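CPXV203 protein (Cowpox virus, PDB 4HKJ) probably binds MHC class I molecules and retains them in the endoplasmic reticulum, helping cowpox virus evade cytotoxic T cells. Local coordinates at residues S36-D41 / C184-F189. Residues are numbered along the deposited sequence; the frame is centred on the assembly and turned at random.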
loop_
_atom_site.group_PDB
_atom_site.type_symbol
_atom_site.label_atom_id
_atom_site.label_comp_id
_atom_site.label_asym_id
_atom_site.label_seq_id
_atom_site.Cartn_x
_atom_site.Cartn_y
_atom_site.Cartn_z
ATOM N N SER D 36 -17.201 -14.616 15.774
ATOM C CA SER D 36 -16.979 -15.673 16.749
ATOM C C SER D 36 -15.582 -16.256 16.584
ATOM O O SER D 36 -14.947 -16.072 15.549
ATOM C CB SER D 36 -18.031 -16.770 16.588
ATOM O OG SER D 36 -19.330 -16.271 16.852
ATOM N N VAL D 37 -15.103 -16.949 17.613
ATOM C CA VAL D 37 -13.799 -17.603 17.551
ATOM C C VAL D 37 -13.761 -18.834 18.455
ATOM O O VAL D 37 -14.146 -18.775 19.622
ATOM C CB VAL D 37 -12.645 -16.633 17.904
ATOM C CG1 VAL D 37 -12.897 -15.948 19.242
ATOM C CG2 VAL D 37 -11.309 -17.364 17.910
ATOM N N HIS D 38 -13.311 -19.956 17.903
ATOM C CA HIS D 38 -13.265 -21.203 18.651
ATOM C C HIS D 38 -11.986 -21.971 18.350
ATOM O O HIS D 38 -11.455 -21.893 17.244
ATOM C CB HIS D 38 -14.475 -22.075 18.305
ATOM C CG HIS D 38 -15.777 -21.340 18.320
ATOM N ND1 HIS D 38 -16.555 -21.225 19.453
ATOM C CD2 HIS D 38 -16.440 -20.680 17.340
ATOM C CE1 HIS D 38 -17.640 -20.526 19.169
ATOM N NE2 HIS D 38 -17.594 -20.183 17.894
ATOM N N ARG D 39 -11.493 -22.706 19.342
ATOM C CA ARG D 39 -10.387 -23.627 19.126
ATOM C C ARG D 39 -10.951 -25.026 18.923
ATOM O O ARG D 39 -11.376 -25.673 19.880
ATOM C CB ARG D 39 -9.424 -23.619 20.312
ATOM C CG ARG D 39 -8.321 -24.662 20.210
ATOM C CD ARG D 39 -7.696 -24.955 21.564
ATOM N NE ARG D 39 -6.916 -26.190 21.541
ATOM C CZ ARG D 39 -7.434 -27.401 21.718
ATOM N NH1 ARG D 39 -8.735 -27.542 21.932
ATOM N NH2 ARG D 39 -6.652 -28.471 21.679
ATOM N N PRO D 40 -10.970 -25.493 17.667
ATOM C CA PRO D 40 -11.531 -26.813 17.363
ATOM C C PRO D 40 -10.665 -27.932 17.927
ATOM O O PRO D 40 -9.443 -27.900 17.783
ATOM C CB PRO D 40 -11.511 -26.852 15.834
ATOM C CG PRO D 40 -10.404 -25.933 15.451
ATOM C CD PRO D 40 -10.435 -24.830 16.465
ATOM N N ASP D 41 -11.297 -28.911 18.563
ATOM C CA ASP D 41 -10.584 -30.082 19.056
ATOM C C ASP D 41 -10.252 -31.007 17.893
ATOM O O ASP D 41 -9.538 -31.996 18.054
ATOM C CB ASP D 41 -11.417 -30.822 20.104
ATOM C CG ASP D 41 -11.665 -29.989 21.347
ATOM O OD1 ASP D 41 -10.891 -29.040 21.591
ATOM O OD2 ASP D 41 -12.630 -30.288 22.081
ATOM N N CYS D 184 -13.650 -10.876 18.828
ATOM C CA CYS D 184 -14.463 -12.054 18.548
ATOM C C CYS D 184 -14.690 -12.878 19.811
ATOM O O CYS D 184 -13.785 -13.044 20.626
ATOM C CB CYS D 184 -13.812 -12.903 17.454
ATOM S SG CYS D 184 -13.658 -12.055 15.862
ATOM N N THR D 185 -15.906 -13.394 19.962
ATOM C CA THR D 185 -16.306 -14.074 21.189
ATOM C C THR D 185 -16.435 -15.587 21.018
ATOM O O THR D 185 -16.408 -16.104 19.902
ATOM C CB THR D 185 -17.637 -13.518 21.722
ATOM O OG1 THR D 185 -18.678 -13.766 20.770
ATOM C CG2 THR D 185 -17.528 -12.019 21.959
ATOM N N ASN D 186 -16.579 -16.286 22.139
ATOM C CA ASN D 186 -16.717 -17.736 22.143
ATOM C C ASN D 186 -18.187 -18.146 22.141
ATOM O O ASN D 186 -18.719 -18.586 23.160
ATOM C CB ASN D 186 -16.011 -18.326 23.368
ATOM C CG ASN D 186 -15.750 -19.817 23.238
ATOM O OD1 ASN D 186 -16.462 -20.531 22.530
ATOM N ND2 ASN D 186 -14.723 -20.295 23.929
ATOM N N THR D 187 -18.838 -17.993 20.994
ATOM C CA THR D 187 -20.242 -18.363 20.856
ATOM C C THR D 187 -20.547 -18.809 19.431
ATOM O O THR D 187 -19.828 -18.463 18.496
ATOM C CB THR D 187 -21.176 -17.196 21.228
ATOM O OG1 THR D 187 -22.541 -17.618 21.117
ATOM C CG2 THR D 187 -20.942 -16.010 20.305
ATOM N N LYS D 188 -21.618 -19.580 19.270
ATOM C CA LYS D 188 -22.015 -20.071 17.954
ATOM C C LYS D 188 -22.494 -18.942 17.041
ATOM O O LYS D 188 -22.630 -17.797 17.471
ATOM C CB LYS D 188 -23.101 -21.142 18.082
ATOM C CG LYS D 188 -22.617 -22.456 18.671
ATOM C CD LYS D 188 -23.720 -23.504 18.641
ATOM C CE LYS D 188 -23.249 -24.836 19.204
ATOM N NZ LYS D 188 -24.323 -25.867 19.160
ATOM N N PHE D 189 -22.746 -19.276 15.779
ATOM C CA PHE D 189 -23.187 -18.290 14.799
ATOM C C PHE D 189 -24.621 -18.579 14.360
ATOM O O PHE D 189 -25.195 -19.601 14.736
ATOM C CB PHE D 189 -22.247 -18.284 13.593
ATOM C CG PHE D 189 -22.008 -16.917 13.017
ATOM C CD1 PHE D 189 -21.290 -15.968 13.728
ATOM C CD2 PHE D 189 -22.485 -16.585 11.761
ATOM C CE1 PHE D 189 -21.063 -14.710 13.201
ATOM C CE2 PHE D 189 -22.260 -15.330 11.227
ATOM C CZ PHE D 189 -21.548 -14.391 11.949
#
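S36, V37 and H38 meet the chain from C184 to F189 in a disulfide-linked, edge-strand contact that closes one margin of a beta-sandwich, consistent with the fold of the poxvirus T4/vCCI family. Strand 36-38 ends the mixed sheet, beside strand 45-50, whereas 184-189 leaves strand 182-183 at the border of the antiparallel sheet. The contact illustrates how a chain leaving one sheet can be fastened to the rim of the other: C184 SG is bonded to C35 SG, and next to this link a single beta bridge pairs S36 with T185. V37 N donates to T185 O over 2.8 Å. Beside it, V37 CG1 lies 3.6 Å from C184 CB, an apolar contact near the disulfide.

Farther along 184-189, side-chain donors from S36 and H38 reach across. T187 O receives two donors. S36 OG, set anti to its own carbonyl carbon (chi1 -63°), bonds to T187 O at 2.8 Å from above the T187 carbonyl plane. H38 NE2 adds a weak bond to the same T187 O at 2.9 Å. At the other nitrogen, H38 ND1 reaches N186 OD1 in a weak bond of 3.2 Å, with imidazole and amide planes 76° apart. Acceptors facing both nitrogens would be consistent with a protonated imidazole, although the weak geometry makes this tentative. H38 also touches E49 of strand 45-50. Beyond T187, F189 turns its ring edge to the serine, with CD1 3.7 Å from S36 OG, which lies in the ring plane.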